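Local structure of ribose-phosphate pyrophosphokinase (Mycobacterium smegmatis, 5MP7) at residues G17-E22 and S66-L71; Q73-Q78 and Y100-Q105; I93-P98 and D122-A127; D106-H109 and P114-A117. The protein probably makes phosphoribosyl pyrophosphate by transferring the pyrophosphoryl group of ATP to the 1-hydroxyl of ribose 5-phosphate, with magnesium as cofactor. All blocks are in the same frame, centred on the assembly; numbering follows the deposited sequence.

All four contacts lie in the N-terminal part of the chain, around a parallel sheet of five strands, 12-16, 60-64, 92-97, 131-135 and 150-153. Contact 1, complete in sequence before contact 2 begins, joins the loops after strands 12-16 and 60-64. Contact 2 sets helix 71-87 against the loop after strand 92-97, and its centre is about 10 Å from those of contacts 1 and 3. Contact 3 packs strand 92-97 on helix 116-127; contact 4, nested in sequence between its segments, packs the two arms of the loop leading into that helix together. Segments of contacts 2 and 3 alternate along the chain. All four also touch a second subunit, so this domain builds part of the hexamer.

Contact 1: residues G17-E22 and S66-L71; sequences GRAHPE and SHPAPL
Ala19 is wedged against the backbone and ring of the loop 66-71: its CB lies 3.4 Å from Ser66 O and 3.7 Å from Pro68 CD. The methyl also approaches CG of the Pro68 ring, at 4.0 Å, so it meets one border of the ring, the CG-CD side. Trp74 of helix 71-87 touches both Ala19 and Pro68 and completes this small apolar cluster. One residue further on, His20 comes closest in the backbone, with its CA 5.9 Å from that of Ser66, and the two side chains meet through their first carbons, His20 CB to Ser66 CB at 3.6 Å. The CG of His20 stands anti to its backbone N (chi1 -171°), which leads the imidazole onward and away from the loop; Ser66 CB then lies in the plane of the ring, at its edge. Ser66 has a similar first torsion, -165°, which sets OG beside its own carbonyl carbon; the hydroxyl is hydrogen-bonded to Thr284 O, in the loop after strand 278-282 of the second sheet. His20 also occupies the N-cap position of helix 21-31. The two loops leave the neighbouring parallel strands 12-16 and 60-64 at their C-terminal ends, and the backbone pairing of Gly17 with Leu64 continues that arrangement up to the contact. Within the pair of segments the joint is van der Waals in character, with carbon against carbon and one methyl against a carbonyl oxygen; shape and close packing hold the segments together, while the directional bond of Ser66 ties the same spot to the other half of the chain.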
loop_
_atom_site.group_PDB
_atom_site.type_symbol
_atom_site.label_atom_id
_atom_site.label_comp_id
_atom_site.label_asym_id
_atom_site.label_seq_id
_atom_site.Cartn_x
_atom_site.Cartn_y
_atom_site.Cartn_z
ATOM N N GLY A 17 40.677 -33.187 18.937
ATOM C CA GLY A 17 39.897 -32.065 18.451
ATOM C C GLY A 17 40.420 -31.529 17.120
ATOM O O GLY A 17 41.431 -31.980 16.616
ATOM N N ARG A 18 39.693 -30.572 16.561
ATOM C CA ARG A 18 39.951 -30.037 15.217
ATOM C C ARG A 18 41.001 -28.933 15.156
ATOM O O ARG A 18 41.383 -28.549 14.075
ATOM C CB ARG A 18 38.657 -29.463 14.638
ATOM C CG ARG A 18 37.591 -30.505 14.345
ATOM C CD ARG A 18 36.286 -29.812 13.974
ATOM N NE ARG A 18 35.684 -29.150 15.141
ATOM C CZ ARG A 18 34.781 -28.162 15.114
ATOM N NH1 ARG A 18 34.343 -27.677 13.959
ATOM N NH2 ARG A 18 34.306 -27.670 16.260
ATOM N N ALA A 19 41.464 -28.423 16.289
ATOM C CA ALA A 19 42.361 -27.277 16.290
ATOM C C ALA A 19 43.749 -27.514 15.649
ATOM O O ALA A 19 44.309 -26.608 15.049
ATOM C CB ALA A 19 42.536 -26.723 17.702
ATOM N N HIS A 20 44.309 -28.708 15.776
ATOM C CA HIS A 20 45.660 -28.882 15.350
ATOM C C HIS A 20 45.812 -30.271 14.823
ATOM O O HIS A 20 46.429 -31.111 15.449
ATOM C CB HIS A 20 46.591 -28.577 16.502
ATOM C CG HIS A 20 48.035 -28.521 16.108
ATOM N ND1 HIS A 20 49.051 -28.444 17.033
ATOM C CD2 HIS A 20 48.636 -28.597 14.902
ATOM C CE1 HIS A 20 50.211 -28.478 16.415
ATOM N NE2 HIS A 20 49.990 -28.574 15.121
ATOM N N PRO A 21 45.284 -30.503 13.608
ATOM C CA PRO A 21 45.289 -31.831 12.968
ATOM C C PRO A 21 46.677 -32.439 12.629
ATOM O O PRO A 21 46.828 -33.662 12.706
ATOM C CB PRO A 21 44.420 -31.633 11.706
ATOM C CG PRO A 21 44.300 -30.141 11.505
ATOM C CD PRO A 21 44.568 -29.476 12.815
ATOM N N GLU A 22 47.666 -31.630 12.275
ATOM C CA GLU A 22 49.019 -32.154 12.022
ATOM C C GLU A 22 49.626 -32.800 13.249
ATOM O O GLU A 22 50.275 -33.846 13.150
ATOM C CB GLU A 22 49.967 -31.056 11.464
ATOM C CG GLU A 22 49.670 -30.675 9.957
ATOM C CD GLU A 22 50.351 -29.382 9.480
ATOM O OE1 GLU A 22 51.295 -28.906 10.155
ATOM O OE2 GLU A 22 49.949 -28.831 8.419
ATOM N N SER A 66 44.958 -29.007 21.087
ATOM C CA SER A 66 45.731 -27.783 21.158
ATOM C C SER A 66 44.778 -26.562 21.229
ATOM O O SER A 66 43.616 -26.682 20.925
ATOM C CB SER A 66 46.612 -27.714 19.946
ATOM O OG SER A 66 47.602 -26.756 20.142
ATOM N N HIS A 67 45.262 -25.398 21.651
ATOM C CA HIS A 67 44.396 -24.259 21.969
ATOM C C HIS A 67 44.895 -22.980 21.343
ATOM O O HIS A 67 45.212 -22.008 22.042
ATOM C CB HIS A 67 44.260 -24.087 23.482
ATOM C CG HIS A 67 43.488 -25.182 24.119
ATOM N ND1 HIS A 67 44.079 -26.333 24.573
ATOM C CD2 HIS A 67 42.166 -25.325 24.336
ATOM C CE1 HIS A 67 43.155 -27.149 25.032
ATOM N NE2 HIS A 67 41.983 -26.556 24.911
ATOM N N PRO A 68 44.965 -22.949 20.011
ATOM C CA PRO A 68 45.231 -21.692 19.342
ATOM C C PRO A 68 43.984 -20.781 19.333
ATOM O O PRO A 68 42.903 -21.201 19.716
ATOM C CB PRO A 68 45.554 -22.143 17.938
ATOM C CG PRO A 68 44.672 -23.342 17.739
ATOM C CD PRO A 68 44.755 -24.047 19.063
ATOM N N ALA A 69 44.143 -19.567 18.827
ATOM C CA ALA A 69 43.023 -18.647 18.601
ATOM C C ALA A 69 42.042 -19.237 17.582
ATOM O O ALA A 69 42.490 -19.818 16.598
ATOM C CB ALA A 69 43.549 -17.322 18.088
ATOM N N PRO A 70 40.727 -19.147 17.795
ATOM C CA PRO A 70 40.066 -18.668 19.027
ATOM C C PRO A 70 39.967 -19.743 20.139
ATOM O O PRO A 70 39.337 -20.802 19.964
ATOM C CB PRO A 70 38.661 -18.320 18.535
ATOM C CG PRO A 70 38.405 -19.275 17.403
ATOM C CD PRO A 70 39.749 -19.576 16.772
ATOM N N LEU A 71 40.541 -19.449 21.288
ATOM C CA LEU A 71 40.917 -20.487 22.283
ATOM C C LEU A 71 39.764 -21.119 23.092
ATOM O O LEU A 71 39.765 -22.300 23.382
ATOM C CB LEU A 71 41.972 -19.860 23.194
ATOM C CG LEU A 71 42.387 -20.440 24.510
ATOM C CD1 LEU A 71 43.836 -20.061 24.784
ATOM C CD2 LEU A 71 41.496 -19.920 25.605
#

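Contact 2: residues Q73-Q78 and Y100-Q105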
loop_
_atom_site.group_PDB
_atom_site.type_symbol
_atom_site.label_atom_id
_atom_site.label_comp_id
_atom_site.label_asym_id
_atom_site.label_seq_id
_atom_site.Cartn_x
_atom_site.Cartn_y
_atom_site.Cartn_z
ATOM N N GLN A 73 36.608 -21.721 22.264
ATOM C CA GLN A 73 35.976 -22.738 21.460
ATOM C C GLN A 73 36.663 -24.104 21.595
ATOM O O GLN A 73 36.007 -25.132 21.702
ATOM C CB GLN A 73 36.024 -22.305 20.009
ATOM C CG GLN A 73 35.319 -23.239 19.066
ATOM C CD GLN A 73 35.627 -22.893 17.619
ATOM O OE1 GLN A 73 35.994 -21.760 17.315
ATOM N NE2 GLN A 73 35.462 -23.869 16.720
ATOM N N TRP A 74 37.989 -24.115 21.596
ATOM C CA TRP A 74 38.708 -25.393 21.629
ATOM C C TRP A 74 38.712 -25.995 23.010
ATOM O O TRP A 74 38.740 -27.215 23.165
ATOM C CB TRP A 74 40.131 -25.270 21.103
ATOM C CG TRP A 74 40.240 -24.685 19.756
ATOM C CD1 TRP A 74 40.956 -23.592 19.431
ATOM C CD2 TRP A 74 39.596 -25.110 18.565
ATOM N NE1 TRP A 74 40.803 -23.294 18.107
ATOM C CE2 TRP A 74 39.983 -24.225 17.543
ATOM C CE3 TRP A 74 38.737 -26.156 18.255
ATOM C CZ2 TRP A 74 39.556 -24.354 16.220
ATOM C CZ3 TRP A 74 38.290 -26.279 16.928
ATOM C CH2 TRP A 74 38.716 -25.378 15.926
ATOM N N LEU A 75 38.696 -25.138 24.008
ATOM C CA LEU A 75 38.566 -25.574 25.397
ATOM C C LEU A 75 37.203 -26.220 25.657
ATOM O O LEU A 75 37.134 -27.292 26.266
ATOM C CB LEU A 75 38.804 -24.388 26.346
ATOM C CG LEU A 75 38.696 -24.724 27.819
ATOM C CD1 LEU A 75 39.670 -25.837 28.239
ATOM C CD2 LEU A 75 38.927 -23.432 28.600
ATOM N N MET A 76 36.125 -25.590 25.178
ATOM C CA MET A 76 34.782 -26.215 25.247
ATOM C C MET A 76 34.691 -27.513 24.457
ATOM O O MET A 76 34.102 -28.444 24.933
ATOM C CB MET A 76 33.697 -25.295 24.753
ATOM C CG MET A 76 33.428 -24.130 25.698
ATOM S SD MET A 76 32.971 -24.567 27.392
ATOM C CE MET A 76 31.751 -25.860 27.113
ATOM N N GLU A 77 35.336 -27.601 23.291
ATOM C CA GLU A 77 35.320 -28.839 22.540
ATOM C C GLU A 77 35.956 -29.978 23.324
ATOM O O GLU A 77 35.442 -31.080 23.324
ATOM C CB GLU A 77 35.982 -28.664 21.157
ATOM C CG GLU A 77 36.024 -29.954 20.335
ATOM C CD GLU A 77 36.409 -29.753 18.855
ATOM O OE1 GLU A 77 37.634 -29.671 18.519
ATOM O OE2 GLU A 77 35.473 -29.723 18.006
ATOM N N GLN A 78 37.089 -29.715 23.967
ATOM C CA GLN A 78 37.752 -30.709 24.796
ATOM C C GLN A 78 36.890 -31.132 25.979
ATOM O O GLN A 78 36.775 -32.321 26.257
ATOM C CB GLN A 78 39.101 -30.180 25.274
ATOM C CG GLN A 78 39.925 -31.207 26.018
ATOM C CD GLN A 78 41.379 -30.826 26.100
ATOM O OE1 GLN A 78 41.683 -29.673 26.336
ATOM N NE2 GLN A 78 42.274 -31.764 25.843
ATOM N N TYR A 100 48.778 -25.056 27.730
ATOM C CA TYR A 100 47.743 -24.988 28.764
ATOM C C TYR A 100 47.054 -23.627 28.713
ATOM O O TYR A 100 47.681 -22.599 28.931
ATOM C CB TYR A 100 48.372 -25.237 30.116
ATOM C CG TYR A 100 47.409 -25.445 31.245
ATOM C CD1 TYR A 100 46.800 -24.364 31.887
ATOM C CD2 TYR A 100 47.171 -26.712 31.759
ATOM C CE1 TYR A 100 45.962 -24.544 32.981
ATOM C CE2 TYR A 100 46.314 -26.911 32.862
ATOM C CZ TYR A 100 45.735 -25.818 33.472
ATOM O OH TYR A 100 44.905 -25.959 34.539
ATOM N N PRO A 101 45.781 -23.600 28.372
ATOM C CA PRO A 101 45.086 -22.324 28.290
ATOM C C PRO A 101 44.911 -21.640 29.647
ATOM O O PRO A 101 44.653 -22.321 30.639
ATOM C CB PRO A 101 43.696 -22.706 27.738
ATOM C CG PRO A 101 43.550 -24.160 27.943
ATOM C CD PRO A 101 44.864 -24.743 28.329
ATOM N N TYR A 102 45.038 -20.307 29.631
ATOM C CA TYR A 102 44.951 -19.442 30.762
ATOM C C TYR A 102 46.105 -19.598 31.735
ATOM O O TYR A 102 46.016 -19.139 32.872
ATOM C CB TYR A 102 43.591 -19.600 31.473
ATOM C CG TYR A 102 42.494 -19.050 30.669
ATOM C CD1 TYR A 102 42.242 -17.713 30.683
ATOM C CD2 TYR A 102 41.724 -19.870 29.846
ATOM C CE1 TYR A 102 41.216 -17.174 29.940
ATOM C CE2 TYR A 102 40.694 -19.359 29.090
ATOM C CZ TYR A 102 40.443 -18.000 29.143
ATOM O OH TYR A 102 39.499 -17.444 28.335
ATOM N N ALA A 103 47.191 -20.229 31.320
ATOM C CA ALA A 103 48.356 -20.445 32.213
ATOM C C ALA A 103 48.945 -19.162 32.744
ATOM O O ALA A 103 49.434 -19.157 33.860
ATOM C CB ALA A 103 49.425 -21.271 31.532
ATOM N N ARG A 104 48.874 -18.075 31.967
ATOM C CA ARG A 104 49.371 -16.795 32.436
ATOM C C ARG A 104 48.559 -16.181 33.583
ATOM O O ARG A 104 49.113 -15.450 34.404
ATOM C CB ARG A 104 49.517 -15.820 31.287
ATOM C CG ARG A 104 50.745 -16.131 30.440
ATOM C CD ARG A 104 50.779 -15.300 29.171
ATOM N NE ARG A 104 49.611 -15.569 28.331
ATOM C CZ ARG A 104 49.306 -14.914 27.208
ATOM N NH1 ARG A 104 50.068 -13.922 26.753
ATOM N NH2 ARG A 104 48.229 -15.277 26.525
ATOM N N GLN A 105 47.267 -16.497 33.667
ATOM C CA GLN A 105 46.432 -16.072 34.800
ATOM C C GLN A 105 46.454 -17.110 35.938
ATOM O O GLN A 105 45.469 -17.774 36.199
ATOM C CB GLN A 105 45.027 -15.795 34.296
ATOM C CG GLN A 105 44.126 -15.087 35.303
ATOM C CD GLN A 105 44.555 -13.657 35.604
ATOM O OE1 GLN A 105 44.882 -12.887 34.703
ATOM N NE2 GLN A 105 44.580 -13.302 36.877
#
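Leu75 carries the contact from helix 71-87, and it meets Pro101 and Tyr102 of the loop 100-105. Along the helix, Gln73 and Trp74 supply the carbonyls that hold the turn on which Leu75 sits: Glu77 N reaches Gln73 O at 3.0 Å and Gln78 N reaches Trp74 O at 3.1 Å. With chi1 at -180° Leu75 extends straight out from the helix, and its two methyls part to meet different residues. CD1 lies 4.2 Å from Pro101 CG. CD2 approaches the Tyr102 ring at its edge, near the ring plane, 4.5 Å from CE2. The backbones stay well apart, 7.8 Å between the CA atoms of Leu75 and Pro101. Helix 71-87 is the helix of the beta-alpha-beta unit between parallel strands 60-64 and 92-97 of the PRTase-like fold, and the loop it touches here also holds Arg104 and Gln105, predicted to bind ATP. A type II turn from Tyr100 to Ala103 shapes that loop, with Tyr102 in the left-handed region (phi 68°). The phenol oxygen is hydrogen-bonded to Asn72 OD1, just ahead of the segment, and to Ile48 N of a second subunit, while Glu47 of that subunit accepts from Tyr102 N. Further along the helix, Gln78 turns toward the strand, and its NE2 is hydrogen-bonded to Ile96 O.

Contact 3: residues I93-P98 and D122-A127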
loop_
_atom_site.group_PDB
_atom_site.type_symbol
_atom_site.label_atom_id
_atom_site.label_comp_id
_atom_site.label_asym_id
_atom_site.label_seq_id
_atom_site.Cartn_x
_atom_site.Cartn_y
_atom_site.Cartn_z
ATOM N N ILE A 93 40.350 -41.412 31.587
ATOM C CA ILE A 93 40.413 -40.287 30.656
ATOM C C ILE A 93 41.590 -39.374 30.993
ATOM O O ILE A 93 41.656 -38.806 32.072
ATOM C CB ILE A 93 39.122 -39.463 30.695
ATOM C CG1 ILE A 93 37.953 -40.371 30.420
ATOM C CG2 ILE A 93 39.155 -38.351 29.640
ATOM C CD1 ILE A 93 36.628 -39.737 30.732
ATOM N N THR A 94 42.517 -39.228 30.064
ATOM C CA THR A 94 43.605 -38.293 30.213
ATOM C C THR A 94 43.433 -37.139 29.208
ATOM O O THR A 94 43.293 -37.377 28.040
ATOM C CB THR A 94 44.949 -38.990 29.950
ATOM O OG1 THR A 94 45.106 -40.121 30.831
ATOM C CG2 THR A 94 46.086 -38.032 30.146
ATOM N N ALA A 95 43.418 -35.908 29.676
ATOM C CA ALA A 95 43.385 -34.742 28.825
ATOM C C ALA A 95 44.813 -34.302 28.521
ATOM O O ALA A 95 45.653 -34.165 29.413
ATOM C CB ALA A 95 42.656 -33.612 29.505
ATOM N N ILE A 96 45.100 -34.084 27.255
ATOM C CA ILE A 96 46.398 -33.611 26.838
ATOM C C ILE A 96 46.223 -32.189 26.311
ATOM O O ILE A 96 45.499 -31.962 25.354
ATOM C CB ILE A 96 46.951 -34.512 25.748
ATOM C CG1 ILE A 96 47.249 -35.874 26.334
ATOM C CG2 ILE A 96 48.227 -33.932 25.182
ATOM C CD1 ILE A 96 47.422 -36.902 25.258
ATOM N N LEU A 97 46.879 -31.242 26.961
ATOM C CA LEU A 97 46.791 -29.847 26.556
ATOM C C LEU A 97 48.200 -29.330 26.318
ATOM O O LEU A 97 48.799 -28.844 27.233
ATOM C CB LEU A 97 46.125 -29.037 27.641
ATOM C CG LEU A 97 44.662 -29.423 27.883
ATOM C CD1 LEU A 97 44.591 -30.482 28.944
ATOM C CD2 LEU A 97 43.851 -28.225 28.356
ATOM N N PRO A 98 48.744 -29.480 25.099
ATOM C CA PRO A 98 50.155 -29.171 24.899
ATOM C C PRO A 98 50.478 -27.736 25.294
ATOM O O PRO A 98 51.505 -27.499 25.899
ATOM C CB PRO A 98 50.353 -29.400 23.408
ATOM C CG PRO A 98 49.306 -30.376 23.025
ATOM C CD PRO A 98 48.125 -30.041 23.878
ATOM N N ASP A 122 39.781 -27.205 37.306
ATOM C CA ASP A 122 38.541 -27.616 37.953
ATOM C C ASP A 122 37.482 -28.030 36.946
ATOM O O ASP A 122 36.757 -28.987 37.183
ATOM C CB ASP A 122 37.962 -26.499 38.792
ATOM C CG ASP A 122 38.826 -26.153 40.026
ATOM O OD1 ASP A 122 39.615 -27.027 40.471
ATOM O OD2 ASP A 122 38.687 -25.003 40.565
ATOM N N LEU A 123 37.376 -27.292 35.848
ATOM C CA LEU A 123 36.465 -27.651 34.792
ATOM C C LEU A 123 36.831 -28.988 34.132
ATOM O O LEU A 123 35.958 -29.779 33.857
ATOM C CB LEU A 123 36.432 -26.555 33.727
ATOM C CG LEU A 123 36.064 -25.138 34.118
ATOM C CD1 LEU A 123 35.995 -24.313 32.865
ATOM C CD2 LEU A 123 34.788 -25.031 34.914
ATOM N N LEU A 124 38.108 -29.238 33.874
ATOM C CA LEU A 124 38.543 -30.532 33.340
ATOM C C LEU A 124 38.219 -31.672 34.287
ATOM O O LEU A 124 37.848 -32.750 33.837
ATOM C CB LEU A 124 40.049 -30.546 33.035
ATOM C CG LEU A 124 40.491 -29.685 31.843
ATOM C CD1 LEU A 124 41.979 -29.318 31.893
ATOM C CD2 LEU A 124 40.207 -30.400 30.538
ATOM N N LYS A 125 38.394 -31.448 35.596
ATOM C CA LYS A 125 38.022 -32.437 36.611
ATOM C C LYS A 125 36.512 -32.724 36.640
ATOM O O LYS A 125 36.106 -33.875 36.695
ATOM C CB LYS A 125 38.438 -31.948 38.014
ATOM C CG LYS A 125 38.250 -32.937 39.157
ATOM C CD LYS A 125 39.209 -34.085 38.957
ATOM C CE LYS A 125 39.059 -35.199 39.982
ATOM N NZ LYS A 125 39.816 -36.387 39.448
ATOM N N THR A 126 35.708 -31.675 36.630
ATOM C CA THR A 126 34.283 -31.793 36.599
ATOM C C THR A 126 33.765 -32.511 35.320
ATOM O O THR A 126 32.821 -33.296 35.381
ATOM C CB THR A 126 33.676 -30.395 36.649
ATOM O OG1 THR A 126 34.076 -29.736 37.848
ATOM C CG2 THR A 126 32.159 -30.436 36.617
ATOM N N ALA A 127 34.369 -32.231 34.167
ATOM C CA ALA A 127 34.012 -32.908 32.925
ATOM C C ALA A 127 34.253 -34.405 32.970
ATOM O O ALA A 127 33.611 -35.149 32.246
ATOM C CB ALA A 127 34.757 -32.289 31.760
#
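Ala95 and Leu124 mark the closest backbone approach, with 7.8 Å between their CA atoms, a separation that leaves one layer of side chains between strand 92-97 and helix 116-127. Ala95 and Leu97, two positions apart on the strand, both point their CB atoms toward the helix, and Leu124 points back between them. Its two methyls are shared out: CD2 lies 4.2 Å from Ala95 CB, while CD1 faces Leu97, 4.1 Å from Leu97 CD1 and at the same distance from Leu97 CD2. The two leucines thus reach for each other tip to tip. In both, CG stands anti to the carbonyl carbon, and the second torsion of Leu97, 91°, lies away from the usual staggered values; it sets both terminal methyls equally near to Leu124 CD1. Neighbours extend the layer, with Ile132 of strand 131-135 touching Leu97 and Leu124, and Leu79 of helix 71-87 touching Leu124. On another side of the helix Thr126 folds back on its own turn. Its OG1 gives a hydrogen bond of 2.9 Å to Asp122 O, with a C=O...donor angle of 144° and the donor tilted 34° from the carbonyl plane; Thr126 N reaches the same oxygen from the opposite face, so the carbonyl serves two donors. OG1 also pairs with Thr126 OG1 of a second subunit, placing this side of the helix at a subunit boundary. Strand 92-97, helix 116-127 and strand 131-135 form a beta-alpha-beta crossover of the PRTase-like fold, and Leu124 packing on Ala95 and Leu97 is part of its apolar layer between helix and sheet.

Contact 4: residues D106-H109 and P114-A117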
loop_
_atom_site.group_PDB
_atom_site.type_symbol
_atom_site.label_atom_id
_atom_site.label_comp_id
_atom_site.label_asym_id
_atom_site.label_seq_id
_atom_site.Cartn_x
_atom_site.Cartn_y
_atom_site.Cartn_z
ATOM N N ASP A 106 47.614 -17.260 36.596
ATOM C CA ASP A 106 47.837 -18.282 37.678
ATOM C C ASP A 106 47.935 -17.684 39.086
ATOM O O ASP A 106 48.330 -18.349 40.031
ATOM C CB ASP A 106 49.088 -19.114 37.384
ATOM C CG ASP A 106 50.350 -18.257 37.098
ATOM O OD1 ASP A 106 50.329 -16.994 37.233
ATOM O OD2 ASP A 106 51.381 -18.864 36.703
ATOM N N LYS A 107 47.599 -16.405 39.191
ATOM C CA LYS A 107 47.551 -15.672 40.455
ATOM C C LYS A 107 46.754 -14.379 40.260
ATOM O O LYS A 107 46.480 -14.002 39.136
ATOM C CB LYS A 107 48.959 -15.319 40.936
ATOM C CG LYS A 107 49.669 -14.320 40.043
ATOM C CD LYS A 107 51.111 -14.314 40.415
ATOM C CE LYS A 107 51.767 -12.979 40.006
ATOM N NZ LYS A 107 51.738 -12.119 41.225
ATOM N N LYS A 108 46.449 -13.691 41.353
ATOM C CA LYS A 108 45.590 -12.512 41.292
ATOM C C LYS A 108 46.257 -11.207 40.880
ATOM O O LYS A 108 45.530 -10.284 40.513
ATOM C CB LYS A 108 44.822 -12.341 42.600
ATOM C CG LYS A 108 43.627 -13.248 42.648
ATOM C CD LYS A 108 43.042 -13.424 44.027
ATOM C CE LYS A 108 41.888 -12.486 44.314
ATOM N NZ LYS A 108 41.486 -12.591 45.746
ATOM N N HIS A 109 47.589 -11.112 40.930
ATOM C CA HIS A 109 48.301 -9.861 40.582
ATOM C C HIS A 109 47.839 -8.788 41.621
ATOM O O HIS A 109 47.890 -9.068 42.833
ATOM C CB HIS A 109 48.106 -9.506 39.093
ATOM C CG HIS A 109 48.458 -10.631 38.162
ATOM N ND1 HIS A 109 49.761 -10.926 37.812
ATOM C CD2 HIS A 109 47.687 -11.539 37.514
ATOM C CE1 HIS A 109 49.778 -11.964 36.992
ATOM N NE2 HIS A 109 48.533 -12.358 36.797
ATOM N N PRO A 114 40.240 -13.275 38.732
ATOM C CA PRO A 114 40.152 -14.724 38.828
ATOM C C PRO A 114 41.529 -15.389 38.787
ATOM O O PRO A 114 42.515 -14.782 38.362
ATOM C CB PRO A 114 39.412 -15.073 37.564
ATOM C CG PRO A 114 39.925 -14.052 36.577
ATOM C CD PRO A 114 40.111 -12.793 37.349
ATOM N N ILE A 115 41.587 -16.628 39.211
ATOM C CA ILE A 115 42.739 -17.464 38.936
ATOM C C ILE A 115 42.295 -18.434 37.873
ATOM O O ILE A 115 41.869 -19.553 38.142
ATOM C CB ILE A 115 43.293 -18.163 40.193
ATOM C CG1 ILE A 115 43.582 -17.115 41.251
ATOM C CG2 ILE A 115 44.571 -18.881 39.845
ATOM C CD1 ILE A 115 44.141 -17.624 42.557
ATOM N N SER A 116 42.335 -17.966 36.644
ATOM C CA SER A 116 41.768 -18.715 35.524
ATOM C C SER A 116 42.428 -20.055 35.259
ATOM O O SER A 116 41.770 -20.958 34.777
ATOM C CB SER A 116 41.840 -17.885 34.284
ATOM O OG SER A 116 40.916 -16.867 34.406
ATOM N N ALA A 117 43.726 -20.171 35.533
ATOM C CA ALA A 117 44.432 -21.433 35.349
ATOM C C ALA A 117 43.884 -22.503 36.293
ATOM O O ALA A 117 43.841 -23.672 35.946
ATOM C CB ALA A 117 45.915 -21.250 35.570
#
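Ile115, at the N-cap position of helix 116-127, has the most surface buried here, followed by Asp106 and Lys108; the three pack together in the long beta-to-alpha loop of the beta-alpha-beta unit made by strand 92-97, helix 116-127 and strand 131-135. The two arms run in nearly opposite directions, 168° apart end to end, so the chain doubles back on itself. Ile115 presents its branches separately. CG2 is anti to the backbone N (chi1 to CG1 -54°), which lays it over the peptide after Asp106, 3.7 Å from Asp106 C, with Asp106 O and Lys107 N little further away. CG1 turns to Lys108, whose CG stands 4.1 Å away; the two side chains cross at about a right angle. Beyond that crossing Lys108 bends at chi3 (95°). Its NZ is hydrogen-bonded to Arg87 O of a second subunit and Ile115 N to Asp83 OD1 of the same subunit, so polar bonds across the interface add to the packing within the loop. Asp106 faces the contact with its backbone, its CB directed away from the helix start. The carboxylate beyond it bonds through OD2 to Thr139 OG1 and touches His138, a predicted magnesium ligand, which brings this loop next to the probable metal site. Gln105 joins the two arms from the preceding position: its NE2 is hydrogen-bonded to Pro114 O and its backbone pairs with Ala117. The methyl of Ala117 finishes the packing, with CB 4.1 Å from Asp106 CA and 4.2 Å from Asp106 CB.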